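Local coordinates for protein N-terminal acetyltransferase B complex subunit MDM20 (Candida albicans, PDB 5K04) that probably serves as the non-catalytic auxiliary subunit of the NatB N-terminal acetyltransferase complex, holding its partner NAT3 within a large all-helical scaffold, at residues S108-C113 and M134-N139; C310-L315 and R344-Q349; L422-L427 and K736-D741; Q441-N446 and Q503-L508. One frame throughout, in Å; residues are numbered along the deposited sequence.

Interaction 1: S108-C113 and M134-N139; sequences STETLC and MYLNKN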
loop_
_atom_site.group_PDB
_atom_site.type_symbol
_atom_site.label_atom_id
_atom_site.label_comp_id
_atom_site.label_asym_id
_atom_site.label_seq_id
_atom_site.Cartn_x
_atom_site.Cartn_y
_atom_site.Cartn_z
ATOM N N SER A 108 -36.760 3.908 -15.826
ATOM C CA SER A 108 -35.917 3.878 -14.640
ATOM C C SER A 108 -34.526 3.321 -14.929
ATOM O O SER A 108 -33.789 2.993 -13.994
ATOM C CB SER A 108 -36.606 3.067 -13.541
ATOM O OG SER A 108 -37.091 1.849 -14.066
ATOM N N THR A 109 -34.159 3.236 -16.211
ATOM C CA THR A 109 -32.906 2.616 -16.633
ATOM C C THR A 109 -31.695 3.258 -15.966
ATOM O O THR A 109 -30.842 2.559 -15.405
ATOM C CB THR A 109 -32.777 2.703 -18.153
ATOM O OG1 THR A 109 -33.802 1.900 -18.756
ATOM C CG2 THR A 109 -31.402 2.204 -18.588
ATOM N N GLU A 110 -31.597 4.590 -16.026
ATOM C CA GLU A 110 -30.451 5.270 -15.434
ATOM C C GLU A 110 -30.369 4.990 -13.934
ATOM O O GLU A 110 -29.348 4.500 -13.436
ATOM C CB GLU A 110 -30.516 6.779 -15.715
ATOM C CG GLU A 110 -29.211 7.515 -15.354
ATOM C CD GLU A 110 -29.220 9.010 -15.645
ATOM O OE1 GLU A 110 -30.289 9.645 -15.562
ATOM O OE2 GLU A 110 -28.130 9.552 -15.937
ATOM N N THR A 111 -31.464 5.249 -13.215
ATOM C CA THR A 111 -31.499 5.066 -11.762
ATOM C C THR A 111 -31.200 3.622 -11.360
ATOM O O THR A 111 -30.446 3.380 -10.408
ATOM C CB THR A 111 -32.868 5.502 -11.234
ATOM O OG1 THR A 111 -33.141 6.839 -11.674
ATOM C CG2 THR A 111 -32.893 5.483 -9.722
ATOM N N LEU A 112 -31.792 2.649 -12.064
ATOM C CA LEU A 112 -31.507 1.251 -11.763
ATOM C C LEU A 112 -30.043 0.923 -12.039
ATOM O O LEU A 112 -29.370 0.300 -11.211
ATOM C CB LEU A 112 -32.416 0.334 -12.575
ATOM C CG LEU A 112 -33.901 0.251 -12.233
ATOM C CD1 LEU A 112 -34.611 -0.566 -13.297
ATOM C CD2 LEU A 112 -34.116 -0.354 -10.851
ATOM N N CYS A 113 -29.536 1.358 -13.196
ATOM C CA CYS A 113 -28.167 1.045 -13.588
ATOM C C CYS A 113 -27.157 1.640 -12.610
ATOM O O CYS A 113 -26.171 0.983 -12.262
ATOM C CB CYS A 113 -27.916 1.528 -15.020
ATOM S SG CYS A 113 -28.646 0.506 -16.306
ATOM N N MET A 134 -23.738 -1.125 -20.955
ATOM C CA MET A 134 -24.459 -1.428 -22.186
ATOM C C MET A 134 -25.924 -1.003 -22.083
ATOM O O MET A 134 -26.443 -0.307 -22.963
ATOM C CB MET A 134 -24.336 -2.922 -22.516
ATOM C CG MET A 134 -24.966 -3.347 -23.870
ATOM S SD MET A 134 -26.719 -3.641 -23.798
ATOM C CE MET A 134 -26.649 -5.101 -22.796
ATOM N N TYR A 135 -26.609 -1.427 -21.016
ATOM C CA TYR A 135 -27.994 -1.000 -20.806
ATOM C C TYR A 135 -28.087 0.514 -20.670
ATOM O O TYR A 135 -28.989 1.149 -21.226
ATOM C CB TYR A 135 -28.575 -1.669 -19.561
ATOM C CG TYR A 135 -28.973 -3.114 -19.749
ATOM C CD1 TYR A 135 -30.118 -3.444 -20.456
ATOM C CD2 TYR A 135 -28.221 -4.148 -19.196
ATOM C CE1 TYR A 135 -30.510 -4.767 -20.625
ATOM C CE2 TYR A 135 -28.607 -5.483 -19.359
ATOM C CZ TYR A 135 -29.755 -5.780 -20.082
ATOM O OH TYR A 135 -30.161 -7.080 -20.269
ATOM N N LEU A 136 -27.152 1.107 -19.940
ATOM C CA LEU A 136 -27.207 2.531 -19.657
ATOM C C LEU A 136 -26.959 3.361 -20.911
ATOM O O LEU A 136 -27.437 4.497 -21.019
ATOM C CB LEU A 136 -26.185 2.852 -18.570
ATOM C CG LEU A 136 -26.225 4.262 -17.998
ATOM C CD1 LEU A 136 -27.589 4.541 -17.382
ATOM C CD2 LEU A 136 -25.113 4.433 -16.981
ATOM N N ASN A 137 -26.221 2.814 -21.861
ATOM C CA ASN A 137 -25.926 3.521 -23.091
ATOM C C ASN A 137 -26.992 3.305 -24.153
ATOM O O ASN A 137 -27.097 4.106 -25.092
ATOM C CB ASN A 137 -24.567 3.070 -23.618
ATOM C CG ASN A 137 -24.168 3.791 -24.870
ATOM O OD1 ASN A 137 -23.919 5.005 -24.852
ATOM N ND2 ASN A 137 -24.086 3.048 -25.975
ATOM N N LYS A 138 -27.777 2.236 -24.031
ATOM C CA LYS A 138 -28.854 2.008 -24.981
ATOM C C LYS A 138 -29.996 2.976 -24.708
ATOM O O LYS A 138 -30.389 3.762 -25.579
ATOM C CB LYS A 138 -29.301 0.549 -24.889
ATOM C CG LYS A 138 -30.287 0.102 -25.946
ATOM C CD LYS A 138 -30.117 -1.378 -26.271
ATOM C CE LYS A 138 -28.692 -1.695 -26.714
ATOM N NZ LYS A 138 -28.225 -0.816 -27.838
ATOM N N ASN A 139 -30.509 2.960 -23.481
ATOM C CA ASN A 139 -31.443 3.967 -22.975
ATOM C C ASN A 139 -30.685 5.138 -22.349
ATOM O O ASN A 139 -30.920 5.537 -21.212
ATOM C CB ASN A 139 -32.411 3.332 -21.978
ATOM C CG ASN A 139 -33.259 2.208 -22.594
ATOM O OD1 ASN A 139 -33.512 2.186 -23.802
ATOM N ND2 ASN A 139 -33.707 1.276 -21.749
#
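Thr109 OG1 is held by two hydrogen bonds: Asn139 ND2 donates to it across the contact, and the hydroxyl donates to Pro106 O. The hydrogen bond from Asn139 ND2 to Thr109 OG1 is 3.1 Å long, with an N-H...O angle of 155° and the hydroxyl tilted slightly from the amide plane. Because OG1 lies beside the backbone N (chi1 -66°), the methyl CG2 of Thr109 is left anti to that nitrogen and can rest on Asn139 CB, 3.7 Å away. The two side chains cross at about a right angle. Threonine suits this place, since its branches serve the polar and the apolar neighbour at once. One step along, the Leu136 branch CD1 comes down on the helix backbone, 3.5 Å from Glu110 CA and 3.8 Å from Cys113 CB. Glu110 adds the methylene CG at 3.9 Å from Leu136 CD1, while its chain runs on extended. Small and apolar, Cys113 brings SG to within 3.9 Å of Tyr135 CB; the Tyr135 ring leads away, and its hydroxyl bonds to Glu99. Helix 91-104 backs Thr109 and Cys113 through Ile102, and His145 and Trp148 of helix 143-157 meet Leu136. The helical stretches 109-113 and 134-138 run nearly antiparallel, at 162°, their axes 9.3 Å apart at closest approach, a helical hairpin consistent with the alpha-alpha superhelix of TPR-like proteins.

Interaction 2: C310-L315 and R344-Q349; sequences CCYADL and RKFVNQ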
loop_
_atom_site.group_PDB
_atom_site.type_symbol
_atom_site.label_atom_id
_atom_site.label_comp_id
_atom_site.label_asym_id
_atom_site.label_seq_id
_atom_site.Cartn_x
_atom_site.Cartn_y
_atom_site.Cartn_z
ATOM N N CYS A 310 23.158 12.067 -5.138
ATOM C CA CYS A 310 22.706 11.322 -6.309
ATOM C C CYS A 310 23.841 10.629 -7.060
ATOM O O CYS A 310 23.566 9.651 -7.766
ATOM C CB CYS A 310 21.946 12.245 -7.276
ATOM S SG CYS A 310 22.856 13.545 -8.087
ATOM N N CYS A 311 25.099 11.091 -6.906
ATOM C CA CYS A 311 26.168 10.716 -7.835
ATOM C C CYS A 311 26.256 9.201 -8.025
ATOM O O CYS A 311 26.236 8.701 -9.155
ATOM C CB CYS A 311 27.517 11.281 -7.350
ATOM S SG CYS A 311 28.838 11.158 -8.534
ATOM N N TYR A 312 26.351 8.461 -6.924
ATOM C CA TYR A 312 26.562 7.016 -6.999
ATOM C C TYR A 312 25.434 6.323 -7.745
ATOM O O TYR A 312 25.681 5.475 -8.611
ATOM C CB TYR A 312 26.683 6.416 -5.600
ATOM C CG TYR A 312 26.711 4.909 -5.632
ATOM C CD1 TYR A 312 27.869 4.222 -5.986
ATOM C CD2 TYR A 312 25.588 4.174 -5.309
ATOM C CE1 TYR A 312 27.902 2.836 -6.017
ATOM C CE2 TYR A 312 25.608 2.791 -5.340
ATOM C CZ TYR A 312 26.769 2.126 -5.698
ATOM O OH TYR A 312 26.771 0.748 -5.723
ATOM N N ALA A 313 24.180 6.636 -7.385
ATOM C CA ALA A 313 23.046 5.958 -8.012
ATOM C C ALA A 313 22.967 6.278 -9.504
ATOM O O ALA A 313 22.580 5.426 -10.310
ATOM C CB ALA A 313 21.742 6.333 -7.299
ATOM N N ASP A 314 23.362 7.486 -9.883
ATOM C CA ASP A 314 23.362 7.861 -11.289
ATOM C C ASP A 314 24.440 7.104 -12.082
ATOM O O ASP A 314 24.190 6.647 -13.204
ATOM C CB ASP A 314 23.546 9.378 -11.397
ATOM C CG ASP A 314 22.319 10.181 -10.889
ATOM O OD1 ASP A 314 21.276 9.580 -10.541
ATOM O OD2 ASP A 314 22.406 11.431 -10.857
ATOM N N LEU A 315 25.648 6.961 -11.527
ATOM C CA LEU A 315 26.741 6.352 -12.289
ATOM C C LEU A 315 26.760 4.827 -12.220
ATOM O O LEU A 315 27.056 4.164 -13.224
ATOM C CB LEU A 315 28.091 6.895 -11.813
ATOM C CG LEU A 315 28.354 8.332 -12.244
ATOM C CD1 LEU A 315 29.689 8.818 -11.698
ATOM C CD2 LEU A 315 28.298 8.485 -13.779
ATOM N N ARG A 344 33.053 5.986 -0.995
ATOM C CA ARG A 344 32.975 4.739 -0.234
ATOM C C ARG A 344 31.964 3.775 -0.844
ATOM O O ARG A 344 32.141 2.554 -0.768
ATOM C CB ARG A 344 32.617 5.034 1.217
ATOM C CG ARG A 344 33.701 5.784 1.980
ATOM C CD ARG A 344 34.832 4.860 2.384
ATOM N NE ARG A 344 35.933 5.594 3.010
ATOM C CZ ARG A 344 36.271 5.491 4.291
ATOM N NH1 ARG A 344 35.600 4.674 5.095
ATOM N NH2 ARG A 344 37.274 6.207 4.766
ATOM N N LYS A 345 30.896 4.306 -1.444
ATOM C CA LYS A 345 29.948 3.457 -2.159
ATOM C C LYS A 345 30.566 2.900 -3.435
ATOM O O LYS A 345 30.389 1.719 -3.750
ATOM C CB LYS A 345 28.691 4.249 -2.485
ATOM C CG LYS A 345 27.799 4.509 -1.290
ATOM C CD LYS A 345 26.850 5.646 -1.585
ATOM C CE LYS A 345 25.431 5.204 -1.559
ATOM N NZ LYS A 345 24.590 6.346 -1.131
ATOM N N PHE A 346 31.293 3.737 -4.183
ATOM C CA PHE A 346 31.889 3.270 -5.426
ATOM C C PHE A 346 32.833 2.097 -5.175
ATOM O O PHE A 346 32.812 1.109 -5.918
ATOM C CB PHE A 346 32.613 4.415 -6.130
ATOM C CG PHE A 346 31.695 5.397 -6.813
ATOM C CD1 PHE A 346 30.868 4.984 -7.858
ATOM C CD2 PHE A 346 31.672 6.735 -6.435
ATOM C CE1 PHE A 346 30.012 5.879 -8.497
ATOM C CE2 PHE A 346 30.833 7.646 -7.071
ATOM C CZ PHE A 346 29.994 7.213 -8.102
ATOM N N VAL A 347 33.645 2.168 -4.115
ATOM C CA VAL A 347 34.613 1.113 -3.796
ATOM C C VAL A 347 33.982 0.055 -2.899
ATOM O O VAL A 347 34.674 -0.834 -2.396
ATOM C CB VAL A 347 35.867 1.692 -3.125
ATOM C CG1 VAL A 347 36.456 2.793 -3.977
ATOM C CG2 VAL A 347 35.530 2.209 -1.735
ATOM N N ASN A 348 32.667 0.140 -2.715
ATOM C CA ASN A 348 31.895 -0.694 -1.788
ATOM C C ASN A 348 32.660 -0.999 -0.497
ATOM O O ASN A 348 32.954 -2.148 -0.168
ATOM C CB ASN A 348 31.441 -1.987 -2.453
ATOM C CG ASN A 348 30.429 -2.735 -1.604
ATOM O OD1 ASN A 348 29.780 -2.149 -0.735
ATOM N ND2 ASN A 348 30.297 -4.036 -1.841
ATOM N N GLN A 349 32.970 0.064 0.245
ATOM C CA GLN A 349 33.634 -0.084 1.532
ATOM C C GLN A 349 32.594 -0.082 2.639
ATOM O O GLN A 349 31.743 0.807 2.694
ATOM C CB GLN A 349 34.657 1.023 1.771
ATOM C CG GLN A 349 35.524 0.747 3.000
ATOM C CD GLN A 349 36.713 1.657 3.063
ATOM O OE1 GLN A 349 37.269 2.047 2.036
ATOM N NE2 GLN A 349 37.113 2.018 4.272
#
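Tyr312 and Phe346 meet edge to face: the edge of the tyrosine carries CD1 over the phenylalanine ring, offset toward the rim, and the two side chains pass each other in opposite directions. The planes stand 64° apart and the centroids 5.3 Å. The closest ring atoms are Tyr312 CD1 and Phe346 CD1 at 3.6 Å; the weakly positive C-H edge at Tyr312 CD1 is thus turned to the pi face of Phe346. Tyr312 reaches across because CG is anti to the backbone N (chi1 172°), on a CB that already points toward the other segment. One face of that ring receives Lys345, whose CB lies over it, offset toward the rim, 3.8 Å from the Tyr312 centroid, a CH-pi contact, and Lys345 CE continues past Tyr312 CD2 at 3.9 Å. A lysine fits here because its long aliphatic stem can pack on an aromatic ring before the charge begins. Phe346 CZ lies 3.6 Å from Tyr312 CA and 3.9 Å from Leu315 CD1, while Cys311 SG stands at the ring's edge, 4.1 Å from the same CZ, in a sulfur-aromatic contact. Phe324 makes another edge-to-face pair with Phe346, and Gln83 of the NAT3 chain packs on Lys345. The aromatic pair fastens short helix 311-315 to the C-terminal end of helix 337-346, which closes in a Schellman motif with Asn348, at positive phi, as its C-prime residue.

Interaction 3: L422-L427 and K736-D741; sequences LNTNDL and KSSIED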
loop_
_atom_site.group_PDB
_atom_site.type_symbol
_atom_site.label_atom_id
_atom_site.label_comp_id
_atom_site.label_asym_id
_atom_site.label_seq_id
_atom_site.Cartn_x
_atom_site.Cartn_y
_atom_site.Cartn_z
ATOM N N LEU A 422 13.776 -10.082 18.944
ATOM C CA LEU A 422 13.850 -10.323 20.373
ATOM C C LEU A 422 12.439 -10.366 20.950
ATOM O O LEU A 422 11.448 -10.152 20.240
ATOM C CB LEU A 422 14.676 -9.235 21.062
ATOM C CG LEU A 422 16.094 -9.037 20.534
ATOM C CD1 LEU A 422 16.740 -7.800 21.196
ATOM C CD2 LEU A 422 16.952 -10.299 20.734
ATOM N N ASN A 423 12.369 -10.666 22.251
ATOM C CA ASN A 423 11.127 -10.626 23.006
ATOM C C ASN A 423 10.853 -9.243 23.592
ATOM O O ASN A 423 10.032 -9.111 24.509
ATOM C CB ASN A 423 11.151 -11.696 24.099
ATOM C CG ASN A 423 11.243 -13.090 23.524
ATOM O OD1 ASN A 423 10.397 -13.515 22.724
ATOM N ND2 ASN A 423 12.280 -13.807 23.913
ATOM N N THR A 424 11.524 -8.216 23.063
ATOM C CA THR A 424 11.345 -6.821 23.455
ATOM C C THR A 424 10.153 -6.197 22.715
ATOM O O THR A 424 10.250 -5.154 22.066
ATOM C CB THR A 424 12.627 -6.055 23.162
ATOM O OG1 THR A 424 12.972 -6.236 21.780
ATOM C CG2 THR A 424 13.760 -6.577 24.008
ATOM N N ASN A 425 8.998 -6.857 22.829
ATOM C CA ASN A 425 7.843 -6.502 22.007
ATOM C C ASN A 425 7.222 -5.175 22.427
ATOM O O ASN A 425 6.437 -4.589 21.670
ATOM C CB ASN A 425 6.840 -7.645 22.086
ATOM C CG ASN A 425 7.506 -9.008 21.903
ATOM O OD1 ASN A 425 8.347 -9.198 21.015
ATOM N ND2 ASN A 425 7.158 -9.947 22.771
ATOM N N ASP A 426 7.641 -4.693 23.594
ATOM C CA ASP A 426 7.229 -3.446 24.225
ATOM C C ASP A 426 7.604 -2.210 23.401
ATOM O O ASP A 426 6.958 -1.169 23.527
ATOM C CB ASP A 426 7.945 -3.409 25.592
ATOM C CG ASP A 426 7.126 -2.863 26.668
ATOM O OD1 ASP A 426 6.586 -1.755 26.498
ATOM O OD2 ASP A 426 7.035 -3.536 27.713
ATOM N N LEU A 427 8.660 -2.300 22.582
ATOM C CA LEU A 427 9.478 -1.150 22.205
ATOM C C LEU A 427 9.343 -0.745 20.743
ATOM O O LEU A 427 10.021 0.194 20.303
ATOM C CB LEU A 427 10.957 -1.442 22.505
ATOM C CG LEU A 427 11.299 -1.913 23.920
ATOM C CD1 LEU A 427 12.796 -2.209 24.039
ATOM C CD2 LEU A 427 10.836 -0.889 24.979
ATOM N N LYS A 736 16.156 -5.778 29.248
ATOM C CA LYS A 736 15.822 -6.755 30.280
ATOM C C LYS A 736 14.449 -6.481 30.882
ATOM O O LYS A 736 13.675 -7.418 31.114
ATOM C CB LYS A 736 16.888 -6.779 31.380
ATOM C CG LYS A 736 18.244 -7.310 30.900
ATOM C CD LYS A 736 19.116 -7.816 32.022
ATOM C CE LYS A 736 19.496 -6.744 33.013
ATOM N NZ LYS A 736 20.278 -7.356 34.148
ATOM N N SER A 737 14.128 -5.209 31.139
ATOM C CA SER A 737 12.812 -4.881 31.684
ATOM C C SER A 737 11.705 -5.205 30.687
ATOM O O SER A 737 10.626 -5.671 31.073
ATOM C CB SER A 737 12.751 -3.403 32.081
ATOM O OG SER A 737 13.606 -3.127 33.176
ATOM N N SER A 738 11.953 -4.950 29.399
ATOM C CA SER A 738 10.941 -5.207 28.374
ATOM C C SER A 738 10.696 -6.698 28.210
ATOM O O SER A 738 9.551 -7.133 28.052
ATOM C CB SER A 738 11.368 -4.597 27.034
ATOM O OG SER A 738 10.490 -4.990 25.995
ATOM N N ILE A 739 11.767 -7.494 28.204
ATOM C CA ILE A 739 11.611 -8.943 28.139
ATOM C C ILE A 739 10.780 -9.424 29.317
ATOM O O ILE A 739 9.846 -10.216 29.161
ATOM C CB ILE A 739 12.989 -9.632 28.098
ATOM C CG1 ILE A 739 13.634 -9.446 26.725
ATOM C CG2 ILE A 739 12.875 -11.107 28.456
ATOM C CD1 ILE A 739 15.120 -9.757 26.735
ATOM N N GLU A 740 11.089 -8.914 30.511
ATOM C CA GLU A 740 10.379 -9.319 31.719
ATOM C C GLU A 740 8.897 -8.982 31.622
ATOM O O GLU A 740 8.039 -9.864 31.714
ATOM C CB GLU A 740 11.011 -8.638 32.940
ATOM C CG GLU A 740 10.273 -8.921 34.262
ATOM C CD GLU A 740 11.138 -8.696 35.501
ATOM O OE1 GLU A 740 12.311 -8.301 35.369
ATOM O OE2 GLU A 740 10.636 -8.921 36.609
ATOM N N ASP A 741 8.586 -7.698 31.422
ATOM C CA ASP A 741 7.196 -7.261 31.349
ATOM C C ASP A 741 6.411 -8.047 30.296
ATOM O O ASP A 741 5.290 -8.501 30.555
ATOM C CB ASP A 741 7.148 -5.758 31.057
ATOM C CG ASP A 741 7.771 -4.921 32.167
ATOM O OD1 ASP A 741 7.750 -5.357 33.337
ATOM O OD2 ASP A 741 8.277 -3.822 31.871
HETATM O O HOH W 1 9.261 -2.308 29.262
#
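Ser738 and Ile739, on helix 729-747, pack against a loop whose Thr424 is the centre of an inverse gamma turn; Asp426 completes the main contact. Ser738 contributes most. Its OG, anti to the backbone N (chi1 172°), enters the bend of the loop, 3.2 Å from Thr424 CA and 3.0 Å from Asp426 CB, with Leu427 CG at 3.8 Å. This hydroxyl is buried and has no polar partner in the model; serine suits the place mainly by being small enough to let helix and loop close up. Beside it, Ile739 lays CG1 against Thr424 CG2 at 4.0 Å, the two side chains crossing at a slant, while Ile739 CA comes equally near the carbonyl oxygen of Asn423. The branched isoleucine packs beside the turn and also leans on Gln711 and Ile715 of helix 707-717. Asn423 is anchored separately, its amide bonding Thr663 and Gln711, so that the loop is tied to more than one C-terminal helix. At the more open border Asp426 approaches Asp741, carboxylate planes 63° apart, with 4.3 Å between Asp426 OD2 and Asp741 OD2. Such proximity would probably raise the proton affinity of one of them. A single water eases the meeting by donating to both: 3.2 Å from its oxygen to Asp741 OD2, and a weak bond of 3.0 Å to Asp426 OD2.

Interaction 4: Q441-N446 and Q503-L508; sequences QHETLN and QNSISL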
loop_
_atom_site.group_PDB
_atom_site.type_symbol
_atom_site.label_atom_id
_atom_site.label_comp_id
_atom_site.label_asym_id
_atom_site.label_seq_id
_atom_site.Cartn_x
_atom_site.Cartn_y
_atom_site.Cartn_z
ATOM N N GLN A 441 -0.037 4.250 4.677
ATOM C CA GLN A 441 1.216 3.705 5.194
ATOM C C GLN A 441 0.979 2.529 6.141
ATOM O O GLN A 441 1.843 1.654 6.257
ATOM C CB GLN A 441 2.012 4.804 5.887
ATOM C CG GLN A 441 2.353 5.982 4.985
ATOM C CD GLN A 441 3.251 6.979 5.683
ATOM O OE1 GLN A 441 2.894 7.526 6.726
ATOM N NE2 GLN A 441 4.440 7.195 5.132
ATOM N N HIS A 442 -0.178 2.476 6.819
ATOM C CA HIS A 442 -0.486 1.292 7.627
ATOM C C HIS A 442 -0.584 0.051 6.752
ATOM O O HIS A 442 -0.140 -1.028 7.148
ATOM C CB HIS A 442 -1.786 1.473 8.411
ATOM C CG HIS A 442 -1.716 2.508 9.487
ATOM N ND1 HIS A 442 -0.792 2.462 10.506
ATOM C CD2 HIS A 442 -2.473 3.607 9.718
ATOM C CE1 HIS A 442 -0.979 3.489 11.318
ATOM N NE2 HIS A 442 -1.997 4.196 10.864
ATOM N N GLU A 443 -1.144 0.189 5.542
ATOM C CA GLU A 443 -1.267 -0.975 4.671
ATOM C C GLU A 443 0.103 -1.484 4.238
ATOM O O GLU A 443 0.284 -2.695 4.060
ATOM C CB GLU A 443 -2.160 -0.644 3.467
ATOM C CG GLU A 443 -1.987 -1.561 2.266
ATOM C CD GLU A 443 -2.606 -2.935 2.449
ATOM O OE1 GLU A 443 -3.433 -3.112 3.371
ATOM O OE2 GLU A 443 -2.270 -3.830 1.646
ATOM N N THR A 444 1.094 -0.589 4.132
ATOM C CA THR A 444 2.413 -0.992 3.651
ATOM C C THR A 444 3.423 -1.269 4.763
ATOM O O THR A 444 4.405 -1.974 4.506
ATOM C CB THR A 444 2.985 0.066 2.675
ATOM O OG1 THR A 444 3.109 1.345 3.313
ATOM C CG2 THR A 444 2.066 0.213 1.468
ATOM N N LEU A 445 3.193 -0.767 5.995
ATOM C CA LEU A 445 4.196 -0.803 7.069
ATOM C C LEU A 445 3.749 -1.527 8.339
ATOM O O LEU A 445 4.574 -1.762 9.231
ATOM C CB LEU A 445 4.611 0.636 7.433
ATOM C CG LEU A 445 5.286 1.351 6.250
ATOM C CD1 LEU A 445 5.575 2.815 6.566
ATOM C CD2 LEU A 445 6.573 0.593 5.822
ATOM N N ASN A 446 2.462 -1.813 8.461
ATOM C CA ASN A 446 1.803 -2.624 9.474
ATOM C C ASN A 446 2.651 -3.747 10.055
ATOM O O ASN A 446 2.702 -3.960 11.270
ATOM C CB ASN A 446 0.599 -3.238 8.774
ATOM C CG ASN A 446 -0.413 -3.700 9.677
ATOM O OD1 ASN A 446 -0.132 -3.991 10.828
ATOM N ND2 ASN A 446 -1.635 -3.812 9.168
ATOM N N GLN A 503 -8.913 -4.528 -0.845
ATOM C CA GLN A 503 -10.122 -5.209 -0.397
ATOM C C GLN A 503 -9.809 -6.419 0.480
ATOM O O GLN A 503 -10.551 -6.716 1.424
ATOM C CB GLN A 503 -10.936 -5.640 -1.610
ATOM C CG GLN A 503 -12.209 -6.358 -1.262
ATOM C CD GLN A 503 -12.829 -7.020 -2.464
ATOM O OE1 GLN A 503 -12.255 -7.944 -3.056
ATOM N NE2 GLN A 503 -14.008 -6.541 -2.846
ATOM N N ASN A 504 -8.729 -7.137 0.178
ATOM C CA ASN A 504 -8.419 -8.375 0.881
ATOM C C ASN A 504 -6.914 -8.553 1.024
ATOM O O ASN A 504 -6.344 -9.579 0.653
ATOM C CB ASN A 504 -9.020 -9.579 0.174
ATOM C CG ASN A 504 -9.247 -10.701 1.125
ATOM O OD1 ASN A 504 -9.374 -10.482 2.337
ATOM N ND2 ASN A 504 -9.300 -11.908 0.605
ATOM N N SER A 505 -6.253 -7.531 1.557
ATOM C CA SER A 505 -4.811 -7.567 1.670
ATOM C C SER A 505 -4.408 -8.348 2.915
ATOM O O SER A 505 -5.165 -8.460 3.884
ATOM C CB SER A 505 -4.221 -6.152 1.698
ATOM O OG SER A 505 -4.276 -5.547 2.983
ATOM N N ILE A 506 -3.200 -8.908 2.864
ATOM C CA ILE A 506 -2.670 -9.626 4.014
ATOM C C ILE A 506 -2.521 -8.682 5.204
ATOM O O ILE A 506 -2.732 -9.081 6.354
ATOM C CB ILE A 506 -1.346 -10.316 3.626
ATOM C CG1 ILE A 506 -0.736 -11.063 4.824
ATOM C CG2 ILE A 506 -0.345 -9.314 3.048
ATOM C CD1 ILE A 506 -1.475 -12.324 5.179
ATOM N N SER A 507 -2.241 -7.401 4.943
ATOM C CA SER A 507 -2.102 -6.434 6.035
ATOM C C SER A 507 -3.443 -6.142 6.715
ATOM O O SER A 507 -3.489 -5.875 7.928
ATOM C CB SER A 507 -1.463 -5.142 5.507
ATOM O OG SER A 507 -0.182 -5.406 4.942
ATOM N N LEU A 508 -4.536 -6.158 5.945
ATOM C CA LEU A 508 -5.876 -5.973 6.503
ATOM C C LEU A 508 -6.279 -7.167 7.347
ATOM O O LEU A 508 -6.818 -7.017 8.452
ATOM C CB LEU A 508 -6.899 -5.778 5.374
ATOM C CG LEU A 508 -8.352 -6.122 5.711
ATOM C CD1 LEU A 508 -8.940 -5.135 6.723
ATOM C CD2 LEU A 508 -9.245 -6.235 4.428
HETATM O O HOH W 2 -0.689 -5.973 2.141
#
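Glu443 bends its side chain into the start of helix 506-521. From CB the chain leaves with CG anti to the backbone N, and a turn at chi2 (74°) swings CD round to face Ser505. Polar contacts gather at the tip. Glu443 OE1 accepts from Ser505 OG at 2.6 Å through its syn lone pair, and it is also bonded by the hydroxyl of Tyr469; Ser507 CB lies 3.5 Å from this OE1. Glu443 OE2 takes a water at 2.7 Å and the amide of Asn549. That water also donates to Ser507 OG, 2.9 Å away, and Ser507 OG donates to the backbone O of Glu443 at 2.9 Å, so the side chain and main chain of Glu443 are linked through Ser507 and one water. Ser505 is the N-cap: while giving its proton to Glu443, Ser505 OG accepts from Leu508 N at 3.0 Å with an angle of 151°. Serine suits both places, since a short hydroxyl can donate and accept close to the backbone. Asn446 ND2 bonds Thr511, and Phe13 of the NAT3 chain packs on Glu443. The buried carboxylate thus collects four donors beside a helix N-terminus, surroundings that would probably favour its charged form, and Ser505, donating to it, would become a more strongly polarised acceptor for the Leu508 N-H.

Overall arrangement
The four contacts sample distant parts of one helical chain. The centre of interaction 4 is about 4 Å from that of the chain; it is wholly buried, and polar bonds carry it. Interaction 1, its centre about 35 Å from the chain's and partly buried, joins two consecutive helices, 109-120 and 126-138, with one side-chain hydrogen bond and apolar packing. Interaction 2, across the chain's centre from interaction 1, relies on aromatic packing and, like interaction 4, borders NAT3. Interaction 3, a mostly buried helix-loop packing with a water-bridged carboxylate pair at its border, ties the C-terminal region back across 308 residues, enclosing interaction 4 along the chain; their nearest atoms are about 11 Å apart.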